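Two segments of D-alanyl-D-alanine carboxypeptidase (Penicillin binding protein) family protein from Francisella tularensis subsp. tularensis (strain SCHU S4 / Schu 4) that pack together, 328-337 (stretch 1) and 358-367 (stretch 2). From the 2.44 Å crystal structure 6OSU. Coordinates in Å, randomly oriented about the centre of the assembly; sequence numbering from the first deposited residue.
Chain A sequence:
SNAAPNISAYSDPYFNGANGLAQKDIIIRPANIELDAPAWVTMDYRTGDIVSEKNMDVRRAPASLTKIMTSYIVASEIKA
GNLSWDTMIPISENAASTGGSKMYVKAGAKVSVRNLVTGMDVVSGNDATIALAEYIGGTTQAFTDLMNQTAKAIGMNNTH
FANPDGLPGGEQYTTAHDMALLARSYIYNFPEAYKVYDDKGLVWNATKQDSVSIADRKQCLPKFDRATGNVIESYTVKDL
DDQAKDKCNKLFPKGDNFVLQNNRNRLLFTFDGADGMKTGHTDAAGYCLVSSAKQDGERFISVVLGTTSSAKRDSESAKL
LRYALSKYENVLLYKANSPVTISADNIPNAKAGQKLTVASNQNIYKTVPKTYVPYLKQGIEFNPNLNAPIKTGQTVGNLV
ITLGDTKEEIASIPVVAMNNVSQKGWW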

ATOM      1  N   TYR A 328     -10.019   1.825  13.684  1.00 60.04           N
ATOM      2  CA  TYR A 328      -8.660   1.637  14.172  1.00 59.58           C
ATOM      3  C   TYR A 328      -7.960   2.983  14.311  1.00 60.42           C
ATOM      4  O   TYR A 328      -8.493   4.037  13.954  1.00 62.42           O
ATOM      5  CB  TYR A 328      -7.874   0.692  13.257  1.00 58.15           C
ATOM      6  CG  TYR A 328      -8.249  -0.754  13.460  1.00 59.07           C
ATOM      7  CD1 TYR A 328      -7.559  -1.547  14.367  1.00 59.38           C
ATOM      8  CD2 TYR A 328      -9.308  -1.323  12.764  1.00 60.73           C
ATOM      9  CE1 TYR A 328      -7.900  -2.870  14.567  1.00 60.15           C
ATOM     10  CE2 TYR A 328      -9.659  -2.648  12.958  1.00 62.05           C
ATOM     11  CZ  TYR A 328      -8.949  -3.416  13.862  1.00 61.62           C
ATOM     12  OH  TYR A 328      -9.292  -4.732  14.062  1.00 62.99           O
ATOM     13  N   GLU A 329      -6.735   2.927  14.827  1.00 59.31           N
ATOM     14  CA  GLU A 329      -6.032   4.104  15.312  1.00 58.93           C
ATOM     15  C   GLU A 329      -4.581   3.726  15.563  1.00 56.63           C
ATOM     16  O   GLU A 329      -4.302   2.614  16.023  1.00 55.45           O
ATOM     17  CB  GLU A 329      -6.688   4.613  16.602  1.00 61.45           C
ATOM     18  CG  GLU A 329      -6.438   6.062  16.934  1.00 63.92           C
ATOM     19  CD  GLU A 329      -7.423   6.577  17.968  1.00 68.09           C
ATOM     20  OE1 GLU A 329      -7.360   6.124  19.130  1.00 69.29           O
ATOM     21  OE2 GLU A 329      -8.278   7.418  17.613  1.00 69.98           O
ATOM     22  N   ASN A 330      -3.668   4.642  15.253  1.00 55.60           N
ATOM     23  CA  ASN A 330      -2.251   4.461  15.545  1.00 54.93           C
ATOM     24  C   ASN A 330      -1.935   5.161  16.860  1.00 57.71           C
ATOM     25  O   ASN A 330      -2.219   6.354  17.016  1.00 59.43           O
ATOM     26  CB  ASN A 330      -1.374   5.003  14.416  1.00 53.10           C
ATOM     27  CG  ASN A 330      -1.251   4.031  13.255  1.00 52.72           C
ATOM     28  OD1 ASN A 330      -1.885   2.975  13.246  1.00 53.80           O
ATOM     29  ND2 ASN A 330      -0.439   4.384  12.269  1.00 51.91           N
ATOM     30  N   VAL A 331      -1.365   4.413  17.806  1.00 58.03           N
ATOM     31  CA  VAL A 331      -1.043   4.918  19.134  1.00 59.94           C
ATOM     32  C   VAL A 331       0.378   4.501  19.491  1.00 59.54           C
ATOM     33  O   VAL A 331       0.769   3.346  19.286  1.00 58.27           O
ATOM     34  CB  VAL A 331      -2.035   4.402  20.201  1.00 61.02           C
ATOM     35  CG1 VAL A 331      -1.668   4.943  21.571  1.00 62.78           C
ATOM     36  CG2 VAL A 331      -3.462   4.793  19.842  1.00 61.73           C
ATOM     37  N   LEU A 332       1.153   5.444  20.023  1.00 60.26           N
ATOM     38  CA  LEU A 332       2.466   5.142  20.587  1.00 60.92           C
ATOM     39  C   LEU A 332       2.249   4.654  22.014  1.00 61.87           C
ATOM     40  O   LEU A 332       2.145   5.452  22.946  1.00 63.31           O
ATOM     41  CB  LEU A 332       3.377   6.363  20.545  1.00 62.03           C
ATOM     42  CG  LEU A 332       4.792   6.139  21.082  1.00 63.05           C
ATOM     43  CD1 LEU A 332       5.590   5.253  20.134  1.00 61.33           C
ATOM     44  CD2 LEU A 332       5.506   7.460  21.326  1.00 64.84           C
ATOM     45  N   LEU A 333       2.176   3.333  22.185  1.00 61.09           N
ATOM     46  CA  LEU A 333       1.888   2.774  23.501  1.00 62.69           C
ATOM     47  C   LEU A 333       3.084   2.883  24.439  1.00 64.69           C
ATOM     48  O   LEU A 333       2.906   2.999  25.657  1.00 67.45           O
ATOM     49  CB  LEU A 333       1.455   1.317  23.360  1.00 61.95           C
ATOM     50  CG  LEU A 333       0.271   1.098  22.415  1.00 60.60           C
ATOM     51  CD1 LEU A 333       0.065  -0.379  22.110  1.00 59.85           C
ATOM     52  CD2 LEU A 333      -0.984   1.698  23.016  1.00 61.46           C
ATOM     53  N   TYR A 334       4.301   2.836  23.901  1.00 63.68           N
ATOM     54  CA  TYR A 334       5.510   2.946  24.710  1.00 64.03           C
ATOM     55  C   TYR A 334       6.554   3.731  23.934  1.00 64.64           C
ATOM     56  O   TYR A 334       6.926   3.343  22.823  1.00 61.81           O
ATOM     57  CB  TYR A 334       6.055   1.567  25.093  1.00 63.04           C
ATOM     58  CG  TYR A 334       7.373   1.628  25.831  1.00 62.48           C
ATOM     59  CD1 TYR A 334       7.424   2.014  27.163  1.00 63.69           C
ATOM     60  CD2 TYR A 334       8.564   1.305  25.196  1.00 61.08           C
ATOM     61  CE1 TYR A 334       8.623   2.077  27.844  1.00 64.74           C
ATOM     62  CE2 TYR A 334       9.772   1.362  25.870  1.00 62.60           C
ATOM     63  CZ  TYR A 334       9.796   1.751  27.195  1.00 64.26           C
ATOM     64  OH  TYR A 334      10.994   1.813  27.875  1.00 65.70           O
ATOM     65  N   LYS A 335       7.016   4.830  24.521  1.00 70.36           N
ATOM     66  CA  LYS A 335       8.108   5.617  23.966  1.00 73.64           C
ATOM     67  C   LYS A 335       9.431   5.006  24.411  1.00 75.11           C
ATOM     68  O   LYS A 335       9.633   4.761  25.605  1.00 75.26           O
ATOM     69  CB  LYS A 335       8.001   7.072  24.424  1.00 77.09           C
ATOM     70  CG  LYS A 335       9.032   8.003  23.820  1.00 79.60           C
ATOM     71  CD  LYS A 335       8.870   9.415  24.364  1.00 83.69           C
ATOM     72  CE  LYS A 335       7.427   9.893  24.244  1.00 85.71           C
ATOM     73  NZ  LYS A 335       7.295  11.361  24.481  1.00 89.32           N
ATOM     74  N   ALA A 336      10.319   4.752  23.451  1.00 76.64           N
ATOM     75  CA  ALA A 336      11.562   4.047  23.744  1.00 77.79           C
ATOM     76  C   ALA A 336      12.374   4.783  24.807  1.00 80.56           C
ATOM     77  O   ALA A 336      12.326   6.011  24.920  1.00 81.53           O
ATOM     78  CB  ALA A 336      12.393   3.880  22.471  1.00 76.85           C
ATOM     79  N   ASN A 337      13.107   4.002  25.605  1.00 80.41           N
ATOM     80  CA  ASN A 337      13.970   4.484  26.682  1.00 82.43           C
ATOM     81  C   ASN A 337      13.191   5.112  27.834  1.00 83.65           C
ATOM     82  O   ASN A 337      13.766   5.852  28.639  1.00 86.75           O
ATOM     83  CB  ASN A 337      15.018   5.479  26.161  1.00 83.80           C
ATOM     84  CG  ASN A 337      15.666   5.021  24.868  1.00 84.00           C
ATOM     85  OD1 ASN A 337      15.985   3.844  24.700  1.00 83.54           O
ATOM     86  ND2 ASN A 337      15.855   5.955  23.940  1.00 84.88           N
ATOM     87  N   VAL A 358      13.519  -0.486  34.607  1.00 82.84           N
ATOM     88  CA  VAL A 358      13.628  -1.234  33.365  1.00 81.26           C
ATOM     89  C   VAL A 358      13.218  -0.330  32.210  1.00 80.11           C
ATOM     90  O   VAL A 358      12.486   0.649  32.382  1.00 79.59           O
ATOM     91  CB  VAL A 358      12.768  -2.517  33.380  1.00 79.20           C
ATOM     92  CG1 VAL A 358      13.191  -3.425  34.521  1.00 81.64           C
ATOM     93  CG2 VAL A 358      11.291  -2.164  33.493  1.00 76.69           C
ATOM     94  N   ALA A 359      13.704  -0.672  31.019  1.00 79.61           N
ATOM     95  CA  ALA A 359      13.407   0.087  29.812  1.00 77.01           C
ATOM     96  C   ALA A 359      13.798  -0.749  28.603  1.00 76.97           C
ATOM     97  O   ALA A 359      14.581  -1.698  28.709  1.00 78.49           O
ATOM     98  CB  ALA A 359      14.137   1.435  29.790  1.00 78.79           C
ATOM     99  N   SER A 360      13.231  -0.387  27.454  1.00 74.98           N
ATOM    100  CA  SER A 360      13.579  -0.971  26.167  1.00 76.27           C
ATOM    101  C   SER A 360      13.957   0.139  25.195  1.00 78.42           C
ATOM    102  O   SER A 360      13.392   1.236  25.237  1.00 77.76           O
ATOM    103  CB  SER A 360      12.417  -1.800  25.598  1.00 73.20           C
ATOM    104  OG  SER A 360      12.637  -2.123  24.233  1.00 73.64           O
ATOM    105  N   ASN A 361      14.924  -0.145  24.326  1.00 81.92           N
ATOM    106  CA  ASN A 361      15.313   0.822  23.307  1.00 84.20           C
ATOM    107  C   ASN A 361      14.339   0.865  22.138  1.00 82.04           C
ATOM    108  O   ASN A 361      14.543   1.659  21.214  1.00 83.02           O
ATOM    109  CB  ASN A 361      16.727   0.521  22.795  1.00 88.66           C
ATOM    110  CG  ASN A 361      16.886  -0.911  22.305  1.00 88.81           C
ATOM    111  OD1 ASN A 361      15.920  -1.669  22.222  1.00 85.62           O
ATOM    112  ND2 ASN A 361      18.117  -1.283  21.971  1.00 93.19           N
ATOM    113  N   GLN A 362      13.295   0.043  22.158  1.00 79.05           N
ATOM    114  CA  GLN A 362      12.330  -0.033  21.075  1.00 77.03           C
ATOM    115  C   GLN A 362      11.071   0.750  21.425  1.00 72.43           C
ATOM    116  O   GLN A 362      10.732   0.926  22.598  1.00 71.29           O
ATOM    117  CB  GLN A 362      11.958  -1.488  20.777  1.00 77.38           C
ATOM    118  CG  GLN A 362      13.139  -2.392  20.499  1.00 82.72           C
ATOM    119  CD  GLN A 362      13.733  -2.156  19.130  1.00 87.30           C
ATOM    120  OE1 GLN A 362      13.078  -2.381  18.111  1.00 87.26           O
ATOM    121  NE2 GLN A 362      14.979  -1.694  19.093  1.00 91.82           N
ATOM    122  N   ASN A 363      10.384   1.224  20.391  1.00 69.94           N
ATOM    123  CA  ASN A 363       9.057   1.781  20.577  1.00 66.70           C
ATOM    124  C   ASN A 363       8.016   0.667  20.580  1.00 63.92           C
ATOM    125  O   ASN A 363       8.278  -0.470  20.173  1.00 65.25           O
ATOM    126  CB  ASN A 363       8.718   2.780  19.467  1.00 67.02           C
ATOM    127  CG  ASN A 363       9.601   4.007  19.488  1.00 70.50           C
ATOM    128  OD1 ASN A 363       9.745   4.668  20.517  1.00 72.42           O
ATOM    129  ND2 ASN A 363      10.199   4.322  18.346  1.00 72.29           N
ATOM    130  N   ILE A 364       6.825   1.005  21.056  1.00 60.51           N
ATOM    131  CA  ILE A 364       5.623   0.229  20.777  1.00 57.08           C
ATOM    132  C   ILE A 364       4.664   1.188  20.086  1.00 55.82           C
ATOM    133  O   ILE A 364       3.965   1.973  20.741  1.00 54.49           O
ATOM    134  CB  ILE A 364       5.000  -0.389  22.031  1.00 54.58           C
ATOM    135  CG1 ILE A 364       5.980  -1.358  22.696  1.00 55.53           C
ATOM    136  CG2 ILE A 364       3.720  -1.129  21.665  1.00 51.84           C
ATOM    137  CD1 ILE A 364       5.381  -2.102  23.881  1.00 54.26           C
ATOM    138  N   TYR A 365       4.655   1.150  18.759  1.00 56.42           N
ATOM    139  CA  TYR A 365       3.776   1.963  17.929  1.00 54.80           C
ATOM    140  C   TYR A 365       2.869   0.995  17.186  1.00 54.12           C
ATOM    141  O   TYR A 365       3.328   0.274  16.294  1.00 53.85           O
ATOM    142  CB  TYR A 365       4.591   2.837  16.975  1.00 55.61           C
ATOM    143  CG  TYR A 365       3.785   3.825  16.164  1.00 55.29           C
ATOM    144  CD1 TYR A 365       2.989   4.783  16.785  1.00 54.66           C
ATOM    145  CD2 TYR A 365       3.839   3.817  14.777  1.00 55.43           C
ATOM    146  CE1 TYR A 365       2.256   5.695  16.038  1.00 54.01           C
ATOM    147  CE2 TYR A 365       3.114   4.720  14.026  1.00 54.90           C
ATOM    148  CZ  TYR A 365       2.325   5.657  14.658  1.00 54.22           C
ATOM    149  OH  TYR A 365       1.601   6.552  13.904  1.00 54.73           O
ATOM    150  N   LYS A 366       1.589   0.961  17.565  1.00 53.60           N
ATOM    151  CA  LYS A 366       0.696  -0.108  17.145  1.00 54.93           C
ATOM    152  C   LYS A 366      -0.623   0.450  16.620  1.00 55.61           C
ATOM    153  O   LYS A 366      -1.095   1.505  17.055  1.00 55.52           O
ATOM    154  CB  LYS A 366       0.436  -1.079  18.311  1.00 55.65           C
ATOM    155  CG  LYS A 366      -0.074  -2.451  17.893  1.00 57.58           C
ATOM    156  CD  LYS A 366      -0.264  -3.365  19.099  1.00 59.02           C
ATOM    157  CE  LYS A 366      -1.176  -4.549  18.776  1.00 60.85           C
ATOM    158  NZ  LYS A 366      -0.489  -5.635  18.017  1.00 63.52           N
ATOM    159  N   THR A 367      -1.208  -0.276  15.671  1.00 56.51           N
ATOM    160  CA  THR A 367      -2.552   0.008  15.177  1.00 56.27           C
ATOM    161  C   THR A 367      -3.543  -0.800  16.009  1.00 55.93           C
ATOM    162  O   THR A 367      -3.561  -2.034  15.943  1.00 56.76           O
ATOM    163  CB  THR A 367      -2.665  -0.336  13.694  1.00 57.54           C
ATOM    164  OG1 THR A 367      -1.726   0.447  12.946  1.00 58.41           O
ATOM    165  CG2 THR A 367      -4.071  -0.061  13.184  1.00 57.53           C
TER

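Strand 328-334 runs antiparallel to strand 364-367. Val-331 and Lys-366 form a regular hydrogen-bonded pair: Val-331 N to Lys-366 O is 3.0 Å, and Lys-366 N to Val-331 O is 3.1 Å. A beta bulge follows. Ile-364 O accepts from Tyr-334 N at 3.3 Å and, weakly, from Leu-333 N at 2.7 Å. Leu-333, with phi/psi of -74/-31, is the extra residue. Its CB points sideways, yet lies 3.7 Å from Ile-364 CG2. Ile-364 N returns a bond to Tyr-334 O at 2.9 Å.

Tyr-334 is buried. Its t chi1 extends the ring along the loop of the second stretch, so that OH accepts from Ser-360 N at 3.2 Å. A long aromatic side chain suits this place: Tyr-334 CB packs 3.8 Å from Ile-364 CG1, while the hydroxyl serves a backbone amide. Ile-364, m at chi1 and t at chi2, is also buried.

Beyond the strand, Asn-363 adopts m at chi1, which brings OD1 to 3.0 Å from Ala-336 N, a hydrogen bond. The small Ala-336 fits closely, with CB 3.3 Å from Asn-361 O. Asn-337 N bonds Ser-360 O at 2.8 Å. Ser-360, t at chi1, steadies its own turn: OG accepts from Gln-362 N at 3.1 Å.

On the face that carries Leu-332 and Tyr-365, opposite the one with Tyr-334 and Ile-364, Tyr-365 CD1 lies 4.1 Å from Leu-332 CB.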